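Local coordinates for putative retaining b-glycosidase (Saccharophagus degradans, PDB 5A95), which probably hydrolyses mixed-linkage beta-glucans as a retaining glycoside hydrolase of family 5, subfamily 26, at residues T164-N177 with L208-D220. The protein carries 1 engineered substitution. Residues are numbered along the deposited sequence; the frame is centred on the assembly and turned at random. Where two conformers were deposited one is given.
Unlike the reference sequence in segment 164-177: Gln-176 (reference Lys). With NA (sodium ion), chain L.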
loop_
_atom_site.group_PDB
_atom_site.type_symbol
_atom_site.label_atom_id
_atom_site.label_comp_id
_atom_site.label_asym_id
_atom_site.label_seq_id
_atom_site.Cartn_x
_atom_site.Cartn_y
_atom_site.Cartn_z
ATOM N N THR A 164 -0.711 -8.094 -6.456
ATOM C CA THR A 164 -0.351 -9.510 -6.633
ATOM C C THR A 164 -1.435 -10.451 -6.153
ATOM O O THR A 164 -1.850 -11.373 -6.862
ATOM C CB THR A 164 0.996 -9.793 -5.921
ATOM O OG1 THR A 164 2.029 -8.982 -6.536
ATOM C CG2 THR A 164 1.378 -11.252 -6.004
ATOM N N ARG A 165 -1.923 -10.194 -4.953
ATOM C CA ARG A 165 -3.049 -10.963 -4.409
ATOM C C ARG A 165 -4.254 -10.869 -5.348
ATOM O O ARG A 165 -4.926 -11.869 -5.601
ATOM C CB ARG A 165 -3.466 -10.419 -3.043
ATOM C CG ARG A 165 -2.541 -10.717 -1.892
ATOM C CD ARG A 165 -3.201 -10.238 -0.608
ATOM N NE ARG A 165 -2.325 -10.289 0.532
ATOM C CZ ARG A 165 -1.999 -11.386 1.189
ATOM N NH1 ARG A 165 -2.573 -12.552 0.883
ATOM N NH2 ARG A 165 -1.146 -11.319 2.200
ATOM N N ASP A 166 -4.557 -9.664 -5.821
ATOM C CA ASP A 166 -5.719 -9.479 -6.677
ATOM C C ASP A 166 -5.588 -10.201 -8.009
ATOM O O ASP A 166 -6.560 -10.773 -8.508
ATOM C CB ASP A 166 -6.032 -7.997 -6.866
ATOM C CG ASP A 166 -7.137 -7.769 -7.858
ATOM O OD1 ASP A 166 -8.309 -8.004 -7.486
ATOM O OD2 ASP A 166 -6.867 -7.392 -9.010
ATOM N N PHE A 167 -4.394 -10.165 -8.588
ATOM C CA PHE A 167 -4.118 -10.953 -9.770
ATOM C C PHE A 167 -4.462 -12.419 -9.546
ATOM O O PHE A 167 -5.230 -13.019 -10.308
ATOM C CB PHE A 167 -2.671 -10.762 -10.241
ATOM C CG PHE A 167 -2.248 -11.679 -11.351
ATOM C CD1 PHE A 167 -2.593 -11.411 -12.655
ATOM C CD2 PHE A 167 -1.521 -12.841 -11.078
ATOM C CE1 PHE A 167 -2.223 -12.271 -13.663
ATOM C CE2 PHE A 167 -1.142 -13.700 -12.093
ATOM C CZ PHE A 167 -1.492 -13.408 -13.385
ATOM N N TRP A 168 -3.924 -12.984 -8.471
ATOM C CA TRP A 168 -4.154 -14.397 -8.229
ATOM C C TRP A 168 -5.625 -14.682 -7.870
ATOM O O TRP A 168 -6.165 -15.728 -8.266
ATOM C CB TRP A 168 -3.169 -14.959 -7.199
ATOM C CG TRP A 168 -1.796 -15.090 -7.779
ATOM C CD1 TRP A 168 -0.663 -14.433 -7.381
ATOM C CD2 TRP A 168 -1.424 -15.862 -8.934
ATOM N NE1 TRP A 168 0.377 -14.777 -8.191
ATOM C CE2 TRP A 168 -0.052 -15.654 -9.156
ATOM C CE3 TRP A 168 -2.138 -16.712 -9.806
ATOM C CZ2 TRP A 168 0.623 -16.247 -10.199
ATOM C CZ3 TRP A 168 -1.458 -17.281 -10.845
ATOM C CH2 TRP A 168 -0.099 -17.057 -11.028
ATOM N N ARG A 169 -6.291 -13.789 -7.144
ATOM C CA ARG A 169 -7.716 -13.946 -6.870
ATOM C C ARG A 169 -8.509 -14.013 -8.173
ATOM O O ARG A 169 -9.354 -14.921 -8.370
ATOM C CB ARG A 169 -8.195 -12.790 -5.970
ATOM C CG ARG A 169 -9.675 -12.817 -5.603
ATOM C CD ARG A 169 -10.572 -12.156 -6.677
ATOM N NE ARG A 169 -11.955 -12.099 -6.246
ATOM C CZ ARG A 169 -12.454 -11.161 -5.451
ATOM N NH1 ARG A 169 -11.694 -10.186 -5.013
ATOM N NH2 ARG A 169 -13.735 -11.193 -5.100
ATOM N N ARG A 170 -8.241 -13.088 -9.077
ATOM C CA ARG A 170 -8.987 -13.015 -10.324
ATOM C C ARG A 170 -8.733 -14.235 -11.206
ATOM O O ARG A 170 -9.655 -14.781 -11.824
ATOM C CB ARG A 170 -8.621 -11.767 -11.112
ATOM C CG ARG A 170 -9.141 -10.462 -10.549
ATOM C CD ARG A 170 -8.514 -9.324 -11.330
ATOM N NE ARG A 170 -8.813 -7.965 -10.897
ATOM C CZ ARG A 170 -9.825 -7.235 -11.358
ATOM N NH1 ARG A 170 -10.706 -7.718 -12.196
ATOM N NH2 ARG A 170 -9.947 -5.994 -10.954
ATOM N N ILE A 171 -7.477 -14.621 -11.324
ATOM C CA ILE A 171 -7.076 -15.755 -12.118
ATOM C C ILE A 171 -7.719 -17.030 -11.595
ATOM O O ILE A 171 -8.252 -17.843 -12.369
ATOM C CB ILE A 171 -5.524 -15.876 -12.144
ATOM C CG1 ILE A 171 -4.857 -14.745 -12.937
ATOM C CG2 ILE A 171 -5.084 -17.247 -12.614
ATOM C CD1 ILE A 171 -5.016 -14.853 -14.450
ATOM N N THR A 172 -7.626 -17.238 -10.292
ATOM C CA THR A 172 -8.092 -18.476 -9.730
ATOM C C THR A 172 -9.587 -18.630 -9.887
ATOM O O THR A 172 -10.089 -19.713 -10.186
ATOM C CB THR A 172 -7.654 -18.634 -8.257
ATOM O OG1 THR A 172 -6.233 -18.461 -8.143
ATOM C CG2 THR A 172 -7.983 -20.002 -7.740
ATOM N N PHE A 173 -10.316 -17.535 -9.699
ATOM C CA PHE A 173 -11.756 -17.555 -9.933
ATOM C C PHE A 173 -12.080 -17.846 -11.398
ATOM O O PHE A 173 -12.889 -18.707 -11.720
ATOM C CB PHE A 173 -12.376 -16.222 -9.536
ATOM C CG PHE A 173 -13.854 -16.101 -9.826
ATOM C CD1 PHE A 173 -14.793 -16.734 -9.046
ATOM C CD2 PHE A 173 -14.289 -15.321 -10.869
ATOM C CE1 PHE A 173 -16.137 -16.581 -9.313
ATOM C CE2 PHE A 173 -15.628 -15.183 -11.156
ATOM C CZ PHE A 173 -16.545 -15.815 -10.364
ATOM N N ARG A 174 -11.444 -17.135 -12.306
ATOM C CA ARG A 174 -11.787 -17.262 -13.700
ATOM C C ARG A 174 -11.527 -18.646 -14.243
ATOM O O ARG A 174 -12.302 -19.132 -15.070
ATOM C CB ARG A 174 -11.054 -16.240 -14.563
ATOM C CG ARG A 174 -11.615 -16.093 -15.972
ATOM C CD ARG A 174 -10.937 -14.946 -16.686
ATOM N NE ARG A 174 -11.469 -14.589 -17.986
ATOM C CZ ARG A 174 -12.125 -13.459 -18.260
ATOM N NH1 ARG A 174 -12.496 -12.628 -17.290
ATOM N NH2 ARG A 174 -12.427 -13.156 -19.498
ATOM N N TYR A 175 -10.443 -19.270 -13.821
ATOM C CA TYR A 175 -10.024 -20.543 -14.400
ATOM C C TYR A 175 -10.289 -21.751 -13.486
ATOM O O TYR A 175 -9.685 -22.802 -13.645
ATOM C CB TYR A 175 -8.577 -20.480 -14.904
ATOM C CG TYR A 175 -8.425 -19.378 -15.917
ATOM C CD1 TYR A 175 -9.140 -19.416 -17.124
ATOM C CD2 TYR A 175 -7.636 -18.260 -15.654
ATOM C CE1 TYR A 175 -9.067 -18.375 -18.023
ATOM C CE2 TYR A 175 -7.570 -17.220 -16.548
ATOM C CZ TYR A 175 -8.289 -17.265 -17.730
ATOM O OH TYR A 175 -8.207 -16.188 -18.580
ATOM N N GLN A 176 -11.264 -21.618 -12.586
ATOM C CA GLN A 176 -11.618 -22.742 -11.738
ATOM C C GLN A 176 -12.002 -23.943 -12.616
ATOM O O GLN A 176 -12.746 -23.789 -13.580
ATOM C CB GLN A 176 -12.782 -22.382 -10.821
ATOM C CG GLN A 176 -13.044 -23.443 -9.782
ATOM C CD GLN A 176 -14.199 -23.125 -8.849
ATOM O OE1 GLN A 176 -14.734 -22.022 -8.842
ATOM N NE2 GLN A 176 -14.548 -24.088 -8.029
ATOM N N ASN A 177 -11.461 -25.105 -12.278
ATOM C CA ASN A 177 -11.859 -26.362 -12.953
ATOM C C ASN A 177 -11.473 -26.373 -14.453
ATOM O O ASN A 177 -12.166 -26.969 -15.264
ATOM C CB ASN A 177 -13.379 -26.589 -12.756
ATOM C CG ASN A 177 -13.863 -27.973 -13.195
ATOM O OD1 ASN A 177 -13.177 -28.964 -13.016
ATOM N ND2 ASN A 177 -15.062 -28.023 -13.777
ATOM N N LEU A 208 4.683 -15.287 3.070
ATOM C CA LEU A 208 3.938 -14.595 2.045
ATOM C C LEU A 208 3.465 -15.567 0.945
ATOM O O LEU A 208 2.327 -15.470 0.467
ATOM C CB LEU A 208 4.730 -13.405 1.514
ATOM C CG LEU A 208 4.032 -12.537 0.495
ATOM C CD1 LEU A 208 2.655 -12.044 0.937
ATOM C CD2 LEU A 208 4.914 -11.349 0.170
ATOM N N ASN A 209 4.337 -16.491 0.551
ATOM C CA ASN A 209 3.900 -17.497 -0.399
ATOM C C ASN A 209 2.757 -18.355 0.158
ATOM O O ASN A 209 1.806 -18.651 -0.586
ATOM C CB ASN A 209 5.043 -18.401 -0.868
ATOM C CG ASN A 209 5.874 -17.764 -1.943
ATOM O OD1 ASN A 209 5.667 -17.994 -3.119
ATOM N ND2 ASN A 209 6.781 -16.896 -1.546
ATOM N N GLU A 210 2.853 -18.725 1.429
ATOM C CA GLU A 210 1.770 -19.488 2.069
ATOM C C GLU A 210 0.462 -18.699 2.066
ATOM O O GLU A 210 -0.617 -19.271 1.887
ATOM C CB GLU A 210 2.175 -19.936 3.469
ATOM C CG GLU A 210 3.198 -21.040 3.436
ATOM C CD GLU A 210 3.883 -21.364 4.743
ATOM O OE1 GLU A 210 3.656 -20.648 5.744
ATOM O OE2 GLU A 210 4.686 -22.335 4.746
ATOM N N SER A 211 0.555 -17.390 2.221
ATOM C CA SER A 211 -0.630 -16.548 2.189
ATOM C C SER A 211 -1.277 -16.530 0.816
ATOM O O SER A 211 -2.491 -16.636 0.676
ATOM C CB SER A 211 -0.259 -15.131 2.647
ATOM O OG SER A 211 -1.389 -14.283 2.747
ATOM N N LEU A 212 -0.463 -16.394 -0.225
ATOM C CA LEU A 212 -0.971 -16.462 -1.582
ATOM C C LEU A 212 -1.598 -17.850 -1.865
ATOM O O LEU A 212 -2.665 -17.946 -2.466
ATOM C CB LEU A 212 0.128 -16.158 -2.602
ATOM C CG LEU A 212 0.676 -14.716 -2.586
ATOM C CD1 LEU A 212 1.873 -14.576 -3.489
ATOM C CD2 LEU A 212 -0.386 -13.726 -2.972
ATOM N N ILE A 213 -0.902 -18.913 -1.471
ATOM C CA ILE A 213 -1.398 -20.274 -1.665
ATOM C C ILE A 213 -2.751 -20.456 -0.980
ATOM O O ILE A 213 -3.659 -21.068 -1.546
ATOM C CB ILE A 213 -0.367 -21.303 -1.177
ATOM C CG1 ILE A 213 0.851 -21.299 -2.125
ATOM C CG2 ILE A 213 -0.991 -22.694 -1.136
ATOM C CD1 ILE A 213 2.085 -21.891 -1.502
ATOM N N ASP A 214 -2.892 -19.932 0.231
ATOM C CA ASP A 214 -4.172 -20.106 0.928
ATOM C C ASP A 214 -5.325 -19.452 0.179
ATOM O O ASP A 214 -6.402 -20.019 0.108
ATOM C CB ASP A 214 -4.063 -19.581 2.362
ATOM C CG ASP A 214 -3.237 -20.476 3.260
ATOM O OD1 ASP A 214 -3.015 -21.650 2.899
ATOM O OD2 ASP A 214 -2.794 -20.012 4.335
ATOM N N MET A 215 -5.116 -18.248 -0.355
ATOM C CA MET A 215 -6.148 -17.591 -1.148
ATOM C C MET A 215 -6.511 -18.386 -2.385
ATOM O O MET A 215 -7.669 -18.493 -2.755
ATOM C CB MET A 215 -5.691 -16.215 -1.677
ATOM C CG MET A 215 -5.587 -15.092 -0.708
ATOM S SD MET A 215 -4.878 -13.664 -1.568
ATOM C CE MET A 215 -6.292 -13.185 -2.581
ATOM N N ILE A 216 -5.484 -18.906 -3.053
ATOM C CA ILE A 216 -5.668 -19.679 -4.269
ATOM C C ILE A 216 -6.431 -20.980 -3.969
ATOM O O ILE A 216 -7.443 -21.303 -4.616
ATOM C CB ILE A 216 -4.318 -19.950 -4.932
ATOM C CG1 ILE A 216 -3.748 -18.640 -5.503
ATOM C CG2 ILE A 216 -4.433 -20.998 -6.030
ATOM C CD1 ILE A 216 -2.285 -18.727 -5.883
ATOM N N TYR A 217 -5.949 -21.725 -2.976
ATOM C CA TYR A 217 -6.561 -23.013 -2.631
ATOM C C TYR A 217 -7.990 -22.880 -2.145
ATOM O O TYR A 217 -8.786 -23.801 -2.361
ATOM C CB TYR A 217 -5.691 -23.754 -1.621
ATOM C CG TYR A 217 -4.504 -24.507 -2.196
ATOM C CD1 TYR A 217 -4.269 -24.629 -3.569
ATOM C CD2 TYR A 217 -3.622 -25.150 -1.328
ATOM C CE1 TYR A 217 -3.221 -25.384 -4.039
ATOM C CE2 TYR A 217 -2.560 -25.893 -1.798
ATOM C CZ TYR A 217 -2.360 -25.999 -3.161
ATOM O OH TYR A 217 -1.339 -26.791 -3.653
ATOM N N ALA A 218 -8.317 -21.757 -1.513
ATOM C CA ALA A 218 -9.688 -21.511 -1.084
ATOM C C ALA A 218 -10.632 -21.425 -2.280
ATOM O O ALA A 218 -11.834 -21.631 -2.121
ATOM C CB ALA A 218 -9.772 -20.223 -0.256
ATOM N N SER A 219 -10.091 -21.028 -3.434
ATOM C CA SER A 219 -10.853 -20.818 -4.664
ATOM C C SER A 219 -10.762 -22.002 -5.641
ATOM O O SER A 219 -11.754 -22.294 -6.306
ATOM C CB SER A 219 -10.343 -19.520 -5.285
ATOM O OG SER A 219 -10.981 -19.231 -6.509
ATOM N N ASP A 220 -9.611 -22.682 -5.717
ATOM C CA ASP A 220 -9.433 -23.852 -6.586
ATOM C C ASP A 220 -8.273 -24.682 -6.056
ATOM O O ASP A 220 -7.110 -24.351 -6.243
ATOM C CB ASP A 220 -9.168 -23.396 -8.008
ATOM C CG ASP A 220 -9.141 -24.534 -9.018
ATOM O OD1 ASP A 220 -9.153 -25.719 -8.623
ATOM O OD2 ASP A 220 -9.070 -24.234 -10.221
HETATM NA NA NA L . -8.731 -16.336 -4.192
HETATM O O HOH W 1 -10.439 -16.455 -6.338
HETATM O O HOH W 2 -8.243 -21.645 -10.837
HETATM O O HOH W 3 -13.337 -19.844 -7.802
#
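Arg-165 reaches across to Ser-211 and Met-215, joining two outer helices of the family 5 (beta/alpha)8 barrel, 161-174 and 202-219, whose segments cross at -21° with axes 9.2 Å apart. Its side chain is a knob in the hole formed by Leu-208, Ser-211, Leu-212 and Met-215. Extended from CG to NE, it carries the guanidinium end-on to Ser-211, where NH1 (2.8 Å) and NH2 (3.0 Å) both donate to OG, in the guanidinium plane. The other N-H of NH1, on the side of CD, makes a weak bond to Met-215 SD (3.5 Å), whose CE methyl rests against Arg-165 O and Arg-169 CB. An alanine in place of Arg-165 would probably leave Ser-211 OG without its double grip and open a gap between Leu-212 and Met-215.

Two turns further on, Thr-172 faces Ile-216 and Ser-219. Its OG1 lies beside the backbone N (chi1 -53°) and bonds Trp-168 O (2.7 Å), while CG2, anti to that N, points at Ser-219, a tight 3.4 Å from its CB. A sodium ion takes Met-215 O, water 1 and Thr-196 O of the second subunit, bringing the helix pair into the subunit interface. Further along, Asn-177 N donates to Asp-220 OD2 (3.3 Å) from above the carboxylate plane; water 2 links that oxygen to Thr-172 O, and Asp-220 OD1 is hydrogen-bonded to Thr-222 OG1.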